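Local coordinates for protein BauA (Acinetobacter baumannii, PDB 6HCP) that takes up the ferric siderophore preacinetobactin through the outer membrane, probably as a TonB-dependent receptor and transporter, at residues Asn94-Gly99 against Asn689-Ala694; Val258-Ala263 against Gly323-Ser328; Pro267-Ala272 against Ala680-Pro685; Leu276-Gly281 against Pro400-Lys405; Gly330-Thr335 against Val391-Tyr396. One frame throughout, in Å; residues are numbered along the deposited sequence.

In the fold
From the N terminus, Asn94-Gly99 in the plug begins interaction 1, which closes only at Asn689-Ala694, just before the last barrel strand, so the other four lie within its span. Interactions 2, 3 and 4 then open in succession in the loop between strands 238-252 and 282-297. Interaction 2 closes first, at Gly323-Ser328, and therefore crosses both 3 and 4. Interaction 5 opens after that, closes at Val391-Tyr396, and is enclosed by 4, which is in turn enclosed by 3. Strand 331-358 joins 2 to 5, and the 682-683/691-692 hairpin joins 3 to 1. Together they tie extracellular loops to one another and to the plug.

Interaction 1: residues Asn94-Gly99 against Asn689-Ala694; sequences NGASGG and NLALGA
Gly95 and Ala694 share the single direct hydrogen bond of this contact, in which Ala694 N donates to Gly95 O over 2.9 Å with an N-H...O angle of 152°. The donor stands above the carbonyl plane of Gly95, 35° out of it. A weaker CA-H...O contact runs alongside, from Ala96 CA to Leu692 O at 3.6 Å, and the Ala96 CB methyl rests against the same carbonyl oxygen, Leu692 O, at 3.5 Å.

Two waters extend the polar seam. The first donates to Asn94 O and Ala691 O and accepts from Asn94 ND2, so one asparagine holds it through both its backbone and its side chain; Asn94 OD1 turns to Asn103. The second accepts from Ser97 N and donates to Leu692 O at 2.8 Å.

In fold terms, Asn94-Gly99 is a plug loop, whereas Asn689-Ala694 belongs to the last extracellular loop of the barrel, where strand 691-692 pairs antiparallel with strand 682-683. The contact thus joins plug to barrel loop. At the start of this segment, Asn689 and Leu690 both face Val258 in a classic beta bulge.

Apolar packing is slight and made by small groups. Ala694 CB touches Ser97 CB at 3.8 Å, and Ala96 CB is 4.4 Å from Ala691 CB. Ser97 OG, anti to its backbone N (chi1 169°), bonds to Gln220 and Lys222.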
# COMPACT_ATOMS: atom_id res chain seq x y z
N ASN A 94 -15.49 -14.68 11.06
CA ASN A 94 -15.52 -13.27 11.32
C ASN A 94 -14.13 -12.65 11.01
O ASN A 94 -14.03 -11.45 10.90
CB ASN A 94 -15.94 -12.95 12.75
CG ASN A 94 -15.04 -13.55 13.79
OD1 ASN A 94 -14.90 -14.78 13.87
ND2 ASN A 94 -14.37 -12.68 14.54
N GLY A 95 -13.06 -13.46 11.01
CA GLY A 95 -11.78 -13.04 10.42
C GLY A 95 -10.94 -12.11 11.30
O GLY A 95 -9.98 -11.52 10.81
N ALA A 96 -11.19 -12.09 12.61
CA ALA A 96 -10.39 -11.29 13.53
C ALA A 96 -9.00 -11.90 13.66
O ALA A 96 -8.79 -13.12 13.48
CB ALA A 96 -11.07 -11.18 14.88
N SER A 97 -8.03 -11.04 13.98
CA SER A 97 -6.68 -11.45 14.29
C SER A 97 -6.51 -11.57 15.81
O SER A 97 -6.84 -10.66 16.56
CB SER A 97 -5.67 -10.45 13.72
OG SER A 97 -4.37 -10.72 14.24
N GLY A 98 -5.90 -12.67 16.26
CA GLY A 98 -5.47 -12.81 17.63
C GLY A 98 -6.64 -12.90 18.61
O GLY A 98 -6.54 -12.45 19.74
N GLY A 99 -7.70 -13.60 18.20
CA GLY A 99 -8.76 -13.97 19.12
C GLY A 99 -8.29 -15.05 20.08
O GLY A 99 -7.22 -15.65 19.90
N ASN A 689 -20.54 -9.02 20.63
CA ASN A 689 -21.33 -8.66 19.44
C ASN A 689 -20.47 -8.43 18.20
O ASN A 689 -20.88 -8.80 17.09
CB ASN A 689 -22.18 -7.41 19.67
CG ASN A 689 -23.27 -7.55 20.72
OD1 ASN A 689 -23.66 -6.54 21.28
ND2 ASN A 689 -23.78 -8.76 20.96
N LEU A 690 -19.29 -7.78 18.36
CA LEU A 690 -18.51 -7.30 17.24
C LEU A 690 -17.02 -7.45 17.53
O LEU A 690 -16.59 -7.27 18.65
CB LEU A 690 -18.76 -5.80 17.02
CG LEU A 690 -20.17 -5.36 16.66
CD1 LEU A 690 -20.20 -3.84 16.56
CD2 LEU A 690 -20.65 -5.99 15.38
N ALA A 691 -16.25 -7.64 16.46
CA ALA A 691 -14.81 -7.52 16.50
C ALA A 691 -14.35 -7.06 15.11
O ALA A 691 -14.98 -7.36 14.11
CB ALA A 691 -14.18 -8.83 16.87
N LEU A 692 -13.24 -6.32 15.07
CA LEU A 692 -12.67 -5.90 13.81
C LEU A 692 -12.00 -7.08 13.11
O LEU A 692 -11.29 -7.85 13.73
CB LEU A 692 -11.63 -4.80 14.06
CG LEU A 692 -12.20 -3.43 14.42
CD1 LEU A 692 -11.06 -2.49 14.81
CD2 LEU A 692 -13.00 -2.85 13.27
N GLY A 693 -12.15 -7.13 11.79
CA GLY A 693 -11.44 -8.06 10.95
C GLY A 693 -9.94 -7.77 10.94
O GLY A 693 -9.53 -6.64 11.16
N ALA A 694 -9.15 -8.78 10.61
CA ALA A 694 -7.72 -8.68 10.55
C ALA A 694 -7.32 -7.61 9.54
O ALA A 694 -7.90 -7.53 8.46
CB ALA A 694 -7.12 -10.02 10.19
O HOH W 1 -14.25 -10.02 13.36
O HOH W 2 -8.60 -8.14 14.24

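Interaction 2: residues Val258-Ala263 against Gly323-Ser328; sequences VNVSTA and GTITSS
Asn259 is gripped through both backbone polar atoms by Gly323-Ser328. Its N donates to Gly323 O over 2.7 Å at an angle of 158°, and its O accepts from Ile325 N over 2.9 Å in a straighter bond (170°). One residue bonding to two that flank Thr324 is the pattern of a parallel ladder, and Val258 pairs with Gly323 as Asn259 does with Thr324. A CA-H...O contact from Val258 CA to Gly323 O, 3.2 Å, adds to it.

Solvent continues the polar edge. One water lies between Asn259 ND2, which donates to it, and Thr324 OG1, 2.6 Å from it. Two more donate to Ile325 O; one accepts from Ser261 N and the other bonds to Ser261 OG. Asn259 OD1 instead accepts from Asn689 N, while Val260 N donates to Asn689 OD1.

Ile325 carries the apolar packing. With an extended second torsion (chi2 174°), Ile325 CD1 meets Val258 CG2 and Val260 CG1, each 3.9 Å away. The Val260 and Ile325 side chains lie side by side and point the same way, whereas those of Val258 and Ile325 cross obliquely. Leu332 of strand 331-358 also touches Val258 and Ile325. The arrangement is a short parallel pairing of extracellular-loop strands, in contrast to the antiparallel neighbours that build the wall of a TonB-dependent receptor barrel.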
# COMPACT_ATOMS: atom_id res chain seq x y z
N VAL A 258 -16.46 -6.38 21.28
CA VAL A 258 -17.21 -5.36 21.96
C VAL A 258 -18.71 -5.59 21.71
O VAL A 258 -19.13 -6.10 20.67
CB VAL A 258 -16.75 -3.95 21.53
CG1 VAL A 258 -15.27 -3.75 21.83
CG2 VAL A 258 -17.05 -3.69 20.06
N ASN A 259 -19.49 -5.04 22.63
CA ASN A 259 -20.96 -5.10 22.60
C ASN A 259 -21.53 -3.74 22.19
O ASN A 259 -20.97 -2.70 22.49
CB ASN A 259 -21.50 -5.56 23.95
CG ASN A 259 -21.18 -7.02 24.23
OD1 ASN A 259 -20.89 -7.77 23.29
ND2 ASN A 259 -21.04 -7.38 25.49
N VAL A 260 -22.70 -3.79 21.55
CA VAL A 260 -23.43 -2.64 21.11
C VAL A 260 -24.88 -2.79 21.56
O VAL A 260 -25.37 -3.91 21.79
CB VAL A 260 -23.32 -2.44 19.58
CG1 VAL A 260 -21.93 -1.97 19.19
CG2 VAL A 260 -23.67 -3.71 18.80
N SER A 261 -25.60 -1.67 21.59
CA SER A 261 -27.05 -1.64 21.86
C SER A 261 -27.77 -1.01 20.68
O SER A 261 -27.19 -0.20 19.94
CB SER A 261 -27.32 -0.89 23.14
OG SER A 261 -26.94 0.48 23.01
N THR A 262 -29.09 -1.21 20.62
CA THR A 262 -29.91 -0.55 19.64
C THR A 262 -30.00 0.95 19.97
O THR A 262 -30.08 1.76 19.06
CB THR A 262 -31.30 -1.19 19.55
OG1 THR A 262 -31.87 -1.14 20.85
CG2 THR A 262 -31.25 -2.62 19.09
N ALA A 263 -29.97 1.30 21.26
CA ALA A 263 -30.07 2.71 21.69
C ALA A 263 -28.90 3.51 21.12
O ALA A 263 -29.09 4.60 20.61
CB ALA A 263 -30.12 2.80 23.20
N GLY A 323 -16.04 -5.24 26.26
CA GLY A 323 -16.17 -3.84 26.04
C GLY A 323 -17.55 -3.52 25.50
O GLY A 323 -18.14 -4.35 24.84
N THR A 324 -18.12 -2.42 25.98
CA THR A 324 -19.41 -1.96 25.51
C THR A 324 -19.27 -0.56 24.92
O THR A 324 -18.81 0.37 25.62
CB THR A 324 -20.43 -1.94 26.66
OG1 THR A 324 -20.45 -3.24 27.25
CG2 THR A 324 -21.83 -1.56 26.19
N ILE A 325 -19.77 -0.39 23.68
CA ILE A 325 -19.79 0.94 23.07
C ILE A 325 -21.01 1.70 23.60
O ILE A 325 -22.17 1.32 23.35
CB ILE A 325 -19.81 0.85 21.53
CG1 ILE A 325 -18.56 0.15 21.00
CG2 ILE A 325 -20.00 2.23 20.90
CD1 ILE A 325 -18.57 -0.09 19.51
N THR A 326 -20.75 2.77 24.35
CA THR A 326 -21.79 3.47 25.09
C THR A 326 -22.15 4.82 24.47
O THR A 326 -23.09 5.45 24.93
CB THR A 326 -21.42 3.68 26.55
OG1 THR A 326 -20.25 4.49 26.61
CG2 THR A 326 -21.17 2.37 27.27
N SER A 327 -21.44 5.23 23.41
CA SER A 327 -21.82 6.47 22.69
C SER A 327 -21.45 6.36 21.21
O SER A 327 -20.46 5.72 20.85
CB SER A 327 -21.18 7.70 23.32
OG SER A 327 -21.46 8.86 22.54
N SER A 328 -22.17 7.10 20.37
CA SER A 328 -21.83 7.23 18.96
C SER A 328 -20.53 8.02 18.78
O SER A 328 -19.92 8.00 17.70
CB SER A 328 -22.96 7.87 18.20
OG SER A 328 -23.20 9.18 18.69
O HOH W 3 -22.20 -5.22 27.27
O HOH W 4 -23.67 0.43 20.92
O HOH W 5 -24.55 0.44 24.43

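Interaction 3: residues Pro267-Ala272 against Ala680-Pro685; sequences PKPPKA and AYWAQP
The irregular backbone from Pro267 to Ala272 passes Ala680-Trp682 with end-to-end directions 127° apart, and comes nearest at Ala272 and Ala680, whose CA atoms are 4.3 Å from each other. Trp682 and Ala680 carry the contact from their side. The first torsion of Trp682, with CG anti to the carbonyl carbon (chi1 -62°), sets the direction in which the indole leaves the backbone. The indole N-H donates to the backbone of the proline-rich segment: NE1 to Pro267 O, 2.8 Å at 159°. The acceptor sits at the ring edge, in plane, and the donor is nearly along the C=O axis.

Pro269 lies over one face of the indole. Its CB is 3.9 Å from the centroid of the Trp682 five-membered ring and close to the ring normal, a CH-pi contact displaced toward the rim. Pro270 crosses the indole at about a right angle, bringing CD to 3.8 Å from Trp682 CZ2. Farther along, Ala680 CB rests 3.3 Å from Pro270 O and 4.2 Å from Ala272 CB.

Between the prolines, Lys268 O accepts from Tyr396 OH, and Lys268 NZ forms a salt bridge with Asp219 of the second subunit. Because Pro269 and Pro270 bring no N-H, the direct contact combines one directional indole bond with apolar cover. The Pro269 CB-H group over the indole face is consistent with a weak CH-pi attraction to an electron-rich ring.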
# COMPACT_ATOMS: atom_id res chain seq x y z
N PRO A 267 -21.13 2.31 15.53
CA PRO A 267 -20.38 3.38 14.88
C PRO A 267 -19.45 2.81 13.81
O PRO A 267 -19.23 1.59 13.71
CB PRO A 267 -19.58 3.99 16.03
CG PRO A 267 -19.31 2.80 16.92
CD PRO A 267 -20.52 1.89 16.80
N LYS A 268 -18.96 3.69 12.95
CA LYS A 268 -18.06 3.28 11.90
C LYS A 268 -16.82 2.62 12.49
O LYS A 268 -16.33 3.01 13.55
CB LYS A 268 -17.69 4.49 11.04
CG LYS A 268 -18.85 4.96 10.17
CD LYS A 268 -18.39 5.70 8.93
CE LYS A 268 -19.45 6.62 8.37
NZ LYS A 268 -20.63 5.82 7.99
N PRO A 269 -16.33 1.53 11.86
CA PRO A 269 -15.17 0.82 12.38
C PRO A 269 -13.93 1.71 12.35
O PRO A 269 -13.72 2.46 11.41
CB PRO A 269 -15.02 -0.39 11.45
CG PRO A 269 -15.77 -0.04 10.20
CD PRO A 269 -16.86 0.94 10.62
N PRO A 270 -13.14 1.70 13.44
CA PRO A 270 -11.79 2.27 13.43
C PRO A 270 -10.94 1.55 12.38
O PRO A 270 -11.34 0.51 11.85
CB PRO A 270 -11.24 1.95 14.84
CG PRO A 270 -12.46 1.68 15.67
CD PRO A 270 -13.47 1.06 14.72
N LYS A 271 -9.73 2.06 12.16
CA LYS A 271 -8.86 1.43 11.17
C LYS A 271 -8.58 -0.01 11.58
O LYS A 271 -8.56 -0.36 12.78
CB LYS A 271 -7.59 2.27 10.95
CG LYS A 271 -6.75 2.55 12.17
CD LYS A 271 -5.53 3.42 11.83
CE LYS A 271 -4.68 3.76 13.03
NZ LYS A 271 -4.16 2.54 13.70
N ALA A 272 -8.27 -0.83 10.57
CA ALA A 272 -8.32 -2.28 10.68
C ALA A 272 -7.29 -2.81 11.69
O ALA A 272 -7.50 -3.89 12.25
CB ALA A 272 -8.14 -2.91 9.32
N ALA A 680 -11.29 -2.03 6.79
CA ALA A 680 -11.80 -2.05 8.17
C ALA A 680 -13.25 -2.53 8.14
O ALA A 680 -14.09 -1.95 7.46
CB ALA A 680 -11.68 -0.68 8.79
N TYR A 681 -13.54 -3.61 8.88
CA TYR A 681 -14.92 -4.08 8.97
C TYR A 681 -15.18 -4.69 10.35
O TYR A 681 -14.28 -5.28 10.98
CB TYR A 681 -15.21 -5.10 7.87
CG TYR A 681 -14.41 -6.37 7.93
CD1 TYR A 681 -13.15 -6.44 7.36
CD2 TYR A 681 -14.90 -7.51 8.57
CE1 TYR A 681 -12.41 -7.62 7.37
CE2 TYR A 681 -14.16 -8.68 8.60
CZ TYR A 681 -12.93 -8.75 7.98
OH TYR A 681 -12.16 -9.88 8.04
N TRP A 682 -16.44 -4.56 10.78
CA TRP A 682 -17.00 -5.28 11.93
C TRP A 682 -17.52 -6.63 11.46
O TRP A 682 -18.19 -6.71 10.45
CB TRP A 682 -18.17 -4.50 12.55
CG TRP A 682 -17.87 -3.15 13.11
CD1 TRP A 682 -18.46 -1.97 12.74
CD2 TRP A 682 -17.12 -2.87 14.31
NE1 TRP A 682 -18.04 -0.96 13.56
CE2 TRP A 682 -17.23 -1.48 14.54
CE3 TRP A 682 -16.29 -3.63 15.14
CZ2 TRP A 682 -16.66 -0.87 15.65
CZ3 TRP A 682 -15.71 -3.02 16.23
CH2 TRP A 682 -15.90 -1.66 16.48
N ALA A 683 -17.37 -7.64 12.32
CA ALA A 683 -18.08 -8.92 12.15
C ALA A 683 -18.28 -9.52 13.54
O ALA A 683 -17.70 -9.04 14.51
CB ALA A 683 -17.29 -9.85 11.27
N GLN A 684 -19.06 -10.60 13.64
CA GLN A 684 -19.50 -11.07 14.93
C GLN A 684 -18.61 -12.22 15.37
O GLN A 684 -18.67 -13.30 14.80
CB GLN A 684 -20.97 -11.51 14.93
CG GLN A 684 -21.46 -11.93 16.32
CD GLN A 684 -22.94 -11.71 16.52
OE1 GLN A 684 -23.73 -12.66 16.49
NE2 GLN A 684 -23.32 -10.47 16.82
N PRO A 685 -17.90 -12.07 16.50
CA PRO A 685 -17.15 -13.18 17.09
C PRO A 685 -18.04 -13.99 18.03
O PRO A 685 -19.21 -13.63 18.27
CB PRO A 685 -16.06 -12.42 17.85
CG PRO A 685 -16.79 -11.22 18.40
CD PRO A 685 -17.82 -10.85 17.33

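Interaction 4: residues Leu276-Gly281 against Pro400-Lys405; sequences LSPDWG and PNWGPK
Trp280 and Trp402 approach through different first torsions. Trp280 CG sits between its backbone N and carbonyl carbon, the crowded position (chi1 52°), while Trp402 CG is anti to the carbonyl carbon (chi1 -74°). The two side chains cross at about a right angle, and Trp280 NE1 donates to Trp402 O over 3.0 Å in an essentially straight bond (179°). The acceptor is in the indole plane, but the donor stands well above the carbonyl plane of Trp402.

Each indole also has backbone over a face. On Trp402 this is Ser277-Asp279, with Pro278 CA 3.6 Å from the centroid of the five-membered ring in a CH-pi contact and Pro278 CG 3.8 Å from CE3. Over one face of Trp280 lies Lys405 CA, 4.0 Å from the five-membered-ring centroid; the opposite face has Pro278 CB of its own segment over its centre. Asp279 sets its carboxylate steeply against the Trp402 ring, with CG 3.5 Å from CD1.

Waters tie up the polar rim. One donates to Asp279 OD2 and Pro400 O and accepts from Trp402 N at 2.8 Å; another donates to Trp280 O and accepts from Lys405 NZ at 2.6 Å. Asp279 also makes a long, weak ion pair with Lys268 of the third subunit.

The local shapes are standard: a type I beta turn from Pro278 to Gly281 and an Asx turn in which Asn401 OD1 accepts from Gly403 N. The contact joins two extracellular loops of a TonB-dependent receptor barrel through two tryptophans.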
# COMPACT_ATOMS: atom_id res chain seq x y z
N LEU A 276 -9.15 -3.21 20.17
CA LEU A 276 -10.22 -2.62 21.00
C LEU A 276 -10.35 -3.34 22.36
O LEU A 276 -11.33 -3.14 23.08
CB LEU A 276 -11.53 -2.68 20.23
CG LEU A 276 -11.61 -1.73 19.03
CD1 LEU A 276 -12.97 -1.83 18.38
CD2 LEU A 276 -11.33 -0.28 19.46
N SER A 277 -9.35 -4.13 22.70
CA SER A 277 -9.26 -4.79 24.00
C SER A 277 -7.96 -4.34 24.66
O SER A 277 -7.06 -3.85 23.98
CB SER A 277 -9.31 -6.32 23.82
OG SER A 277 -10.49 -6.73 23.13
N PRO A 278 -7.78 -4.57 25.98
CA PRO A 278 -6.59 -4.11 26.68
C PRO A 278 -5.28 -4.57 26.02
O PRO A 278 -5.10 -5.75 25.72
CB PRO A 278 -6.74 -4.70 28.09
CG PRO A 278 -8.23 -4.88 28.28
CD PRO A 278 -8.79 -5.13 26.90
N ASP A 279 -4.33 -3.63 25.86
CA ASP A 279 -3.03 -3.93 25.30
C ASP A 279 -2.31 -4.94 26.19
O ASP A 279 -1.59 -5.79 25.68
CB ASP A 279 -2.18 -2.66 25.03
CG ASP A 279 -2.17 -1.61 26.13
OD1 ASP A 279 -2.38 -1.98 27.30
OD2 ASP A 279 -1.92 -0.41 25.80
N TRP A 280 -2.61 -4.93 27.49
CA TRP A 280 -1.96 -5.85 28.44
C TRP A 280 -2.66 -7.22 28.48
O TRP A 280 -2.14 -8.14 29.12
CB TRP A 280 -1.87 -5.24 29.83
CG TRP A 280 -3.16 -4.71 30.39
CD1 TRP A 280 -3.50 -3.40 30.55
CD2 TRP A 280 -4.25 -5.48 30.95
NE1 TRP A 280 -4.73 -3.30 31.14
CE2 TRP A 280 -5.20 -4.56 31.42
CE3 TRP A 280 -4.48 -6.85 31.15
CZ2 TRP A 280 -6.39 -4.95 32.03
CZ3 TRP A 280 -5.66 -7.24 31.73
CH2 TRP A 280 -6.59 -6.31 32.18
N GLY A 281 -3.83 -7.35 27.85
CA GLY A 281 -4.61 -8.60 27.92
C GLY A 281 -3.90 -9.74 27.22
O GLY A 281 -3.21 -9.52 26.22
N PRO A 400 -5.15 4.71 23.86
CA PRO A 400 -6.03 4.45 25.01
C PRO A 400 -5.23 4.13 26.27
O PRO A 400 -4.20 3.46 26.23
CB PRO A 400 -6.87 3.27 24.51
CG PRO A 400 -5.92 2.52 23.60
CD PRO A 400 -5.21 3.64 22.85
N ASN A 401 -5.76 4.52 27.42
CA ASN A 401 -5.15 4.17 28.70
C ASN A 401 -5.91 2.97 29.29
O ASN A 401 -7.05 3.15 29.73
CB ASN A 401 -5.23 5.35 29.68
CG ASN A 401 -4.61 5.04 31.03
OD1 ASN A 401 -4.10 3.95 31.26
ND2 ASN A 401 -4.67 6.00 31.93
N TRP A 402 -5.30 1.79 29.22
CA TRP A 402 -5.94 0.54 29.64
C TRP A 402 -5.68 0.27 31.12
O TRP A 402 -6.21 -0.70 31.68
CB TRP A 402 -5.49 -0.63 28.77
CG TRP A 402 -6.10 -0.61 27.40
CD1 TRP A 402 -5.47 -0.35 26.22
CD2 TRP A 402 -7.49 -0.80 27.09
NE1 TRP A 402 -6.37 -0.39 25.19
CE2 TRP A 402 -7.62 -0.62 25.70
CE3 TRP A 402 -8.61 -1.17 27.84
CZ2 TRP A 402 -8.83 -0.84 25.05
CZ3 TRP A 402 -9.80 -1.38 27.19
CH2 TRP A 402 -9.91 -1.20 25.81
N GLY A 403 -4.88 1.11 31.77
CA GLY A 403 -4.60 0.95 33.20
C GLY A 403 -3.62 -0.18 33.46
O GLY A 403 -3.04 -0.77 32.55
N PRO A 404 -3.32 -0.48 34.74
CA PRO A 404 -2.36 -1.53 35.06
C PRO A 404 -2.92 -2.94 34.79
O PRO A 404 -4.14 -3.14 34.72
CB PRO A 404 -2.08 -1.30 36.55
CG PRO A 404 -3.31 -0.58 37.09
CD PRO A 404 -3.97 0.11 35.92
N LYS A 405 -2.00 -3.87 34.52
CA LYS A 405 -2.30 -5.25 34.32
C LYS A 405 -2.53 -5.92 35.67
O LYS A 405 -1.63 -6.00 36.48
CB LYS A 405 -1.13 -5.92 33.62
CG LYS A 405 -1.33 -7.39 33.27
CD LYS A 405 -0.03 -8.06 32.93
CE LYS A 405 -0.17 -9.13 31.88
NZ LYS A 405 1.14 -9.46 31.26
O HOH W 6 -5.69 -1.31 22.68
O HOH W 7 -2.66 1.53 28.18
O HOH W 8 0.50 -8.89 28.76

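Interaction 5: residues Gly330-Thr335 against Val391-Tyr396; sequences GTLSST and VITNIY
Leu332 and Thr393 form a hydrogen-bonded antiparallel pair, and their side chains lie side by side, pointing the same way. Thr393 OG1 is between its backbone N and carbonyl carbon (chi1 63°) and touches Leu332 CB at 3.5 Å. Past the strand end Ile395 crosses Leu332 at about a right angle, CG2 to Leu332 CB 4.1 Å. On the Leu332 face, Ser334 OG and Thr393 OG1 share a water that donates to Val391 O.

The other face carries Thr331, Ser333, Ile392 and Asn394. Ile392 reaches over Ser333, its CD1 3.6 Å from Ser333 OG, and its CG2 meets Thr331 CG2 at 4.1 Å. Asn394 CG, anti to the backbone N (chi1 -176°), lies 3.6 Å from Gly330 O. ND2 donates to Thr329 O and to a water that also bonds to Thr331 OG1, while OD1 accepts from Tyr396 N at 2.9 Å, closing an Asx turn. Gly330 CA lies 4.0 Å from Tyr396 CE2.

Between the two faces the strands run antiparallel at 152°, joined by five backbone bonds from Ser334-Val391 to Gly330-Ile395; Leu332 N to Thr393 O is 2.8 Å. Strand 391-394 thus lies against the extracellular end of the long barrel strand 331-358. Backbone bonding sets the register, whereas the hydroxyl, amide and water network gives polar side chains on both faces partners, alongside the apolar Leu332-Ile395 contact.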
# COMPACT_ATOMS: atom_id res chain seq x y z
N GLY A 330 -17.91 7.07 20.27
CA GLY A 330 -16.94 5.99 20.34
C GLY A 330 -16.55 5.59 21.76
O GLY A 330 -15.69 4.73 21.93
N THR A 331 -17.23 6.14 22.77
CA THR A 331 -16.95 5.78 24.16
C THR A 331 -17.10 4.27 24.36
O THR A 331 -18.08 3.67 23.94
CB THR A 331 -17.84 6.57 25.13
OG1 THR A 331 -17.72 7.96 24.81
CG2 THR A 331 -17.46 6.31 26.57
N LEU A 332 -16.10 3.67 25.01
CA LEU A 332 -16.03 2.24 25.28
C LEU A 332 -15.83 2.02 26.78
O LEU A 332 -14.96 2.62 27.40
CB LEU A 332 -14.88 1.61 24.49
CG LEU A 332 -14.81 0.09 24.51
CD1 LEU A 332 -15.94 -0.51 23.69
CD2 LEU A 332 -13.47 -0.42 24.02
N SER A 333 -16.67 1.16 27.36
CA SER A 333 -16.60 0.78 28.76
C SER A 333 -16.27 -0.71 28.84
O SER A 333 -17.05 -1.54 28.37
CB SER A 333 -17.91 1.10 29.46
OG SER A 333 -17.86 0.70 30.82
N SER A 334 -15.10 -1.04 29.41
CA SER A 334 -14.62 -2.40 29.44
C SER A 334 -14.56 -2.88 30.90
O SER A 334 -13.79 -2.39 31.72
CB SER A 334 -13.29 -2.54 28.73
OG SER A 334 -13.36 -2.09 27.37
N THR A 335 -15.23 -4.00 31.16
CA THR A 335 -15.06 -4.72 32.41
C THR A 335 -13.95 -5.75 32.24
O THR A 335 -13.79 -6.33 31.17
CB THR A 335 -16.38 -5.39 32.82
OG1 THR A 335 -16.62 -6.37 31.82
CG2 THR A 335 -17.55 -4.44 32.87
N VAL A 391 -12.93 0.13 32.74
CA VAL A 391 -11.97 1.00 32.09
C VAL A 391 -12.68 1.72 30.95
O VAL A 391 -13.31 1.09 30.09
CB VAL A 391 -10.76 0.18 31.59
CG1 VAL A 391 -9.74 1.07 30.89
CG2 VAL A 391 -10.11 -0.60 32.73
N ILE A 392 -12.58 3.06 30.94
CA ILE A 392 -13.29 3.89 29.97
C ILE A 392 -12.28 4.37 28.94
O ILE A 392 -11.28 4.98 29.31
CB ILE A 392 -14.01 5.08 30.63
CG1 ILE A 392 -14.91 4.66 31.80
CG2 ILE A 392 -14.78 5.88 29.59
CD1 ILE A 392 -15.99 3.68 31.43
N THR A 393 -12.51 4.01 27.68
CA THR A 393 -11.65 4.43 26.58
C THR A 393 -12.54 4.98 25.48
O THR A 393 -13.78 5.13 25.64
CB THR A 393 -10.75 3.29 26.08
OG1 THR A 393 -11.56 2.24 25.56
CG2 THR A 393 -9.85 2.74 27.16
N ASN A 394 -11.94 5.21 24.31
CA ASN A 394 -12.70 5.55 23.12
C ASN A 394 -12.14 4.71 21.97
O ASN A 394 -10.92 4.62 21.82
CB ASN A 394 -12.65 7.06 22.86
CG ASN A 394 -13.49 7.51 21.69
OD1 ASN A 394 -13.22 7.14 20.54
ND2 ASN A 394 -14.55 8.24 21.97
N ILE A 395 -13.02 4.13 21.14
CA ILE A 395 -12.56 3.20 20.11
C ILE A 395 -11.67 3.91 19.07
O ILE A 395 -10.92 3.24 18.38
CB ILE A 395 -13.72 2.46 19.40
CG1 ILE A 395 -14.57 3.40 18.55
CG2 ILE A 395 -14.55 1.69 20.42
CD1 ILE A 395 -15.66 2.69 17.78
N TYR A 396 -11.83 5.22 18.92
CA TYR A 396 -11.05 5.95 17.94
C TYR A 396 -9.77 6.54 18.54
O TYR A 396 -9.02 7.20 17.82
CB TYR A 396 -11.90 7.06 17.32
CG TYR A 396 -13.17 6.57 16.68
CD1 TYR A 396 -13.13 5.75 15.56
CD2 TYR A 396 -14.41 6.88 17.20
CE1 TYR A 396 -14.28 5.23 15.00
CE2 TYR A 396 -15.58 6.42 16.62
CZ TYR A 396 -15.51 5.56 15.54
OH TYR A 396 -16.67 5.12 14.95
O HOH W 9 -15.25 8.98 24.58
O HOH W 10 -12.73 0.52 27.43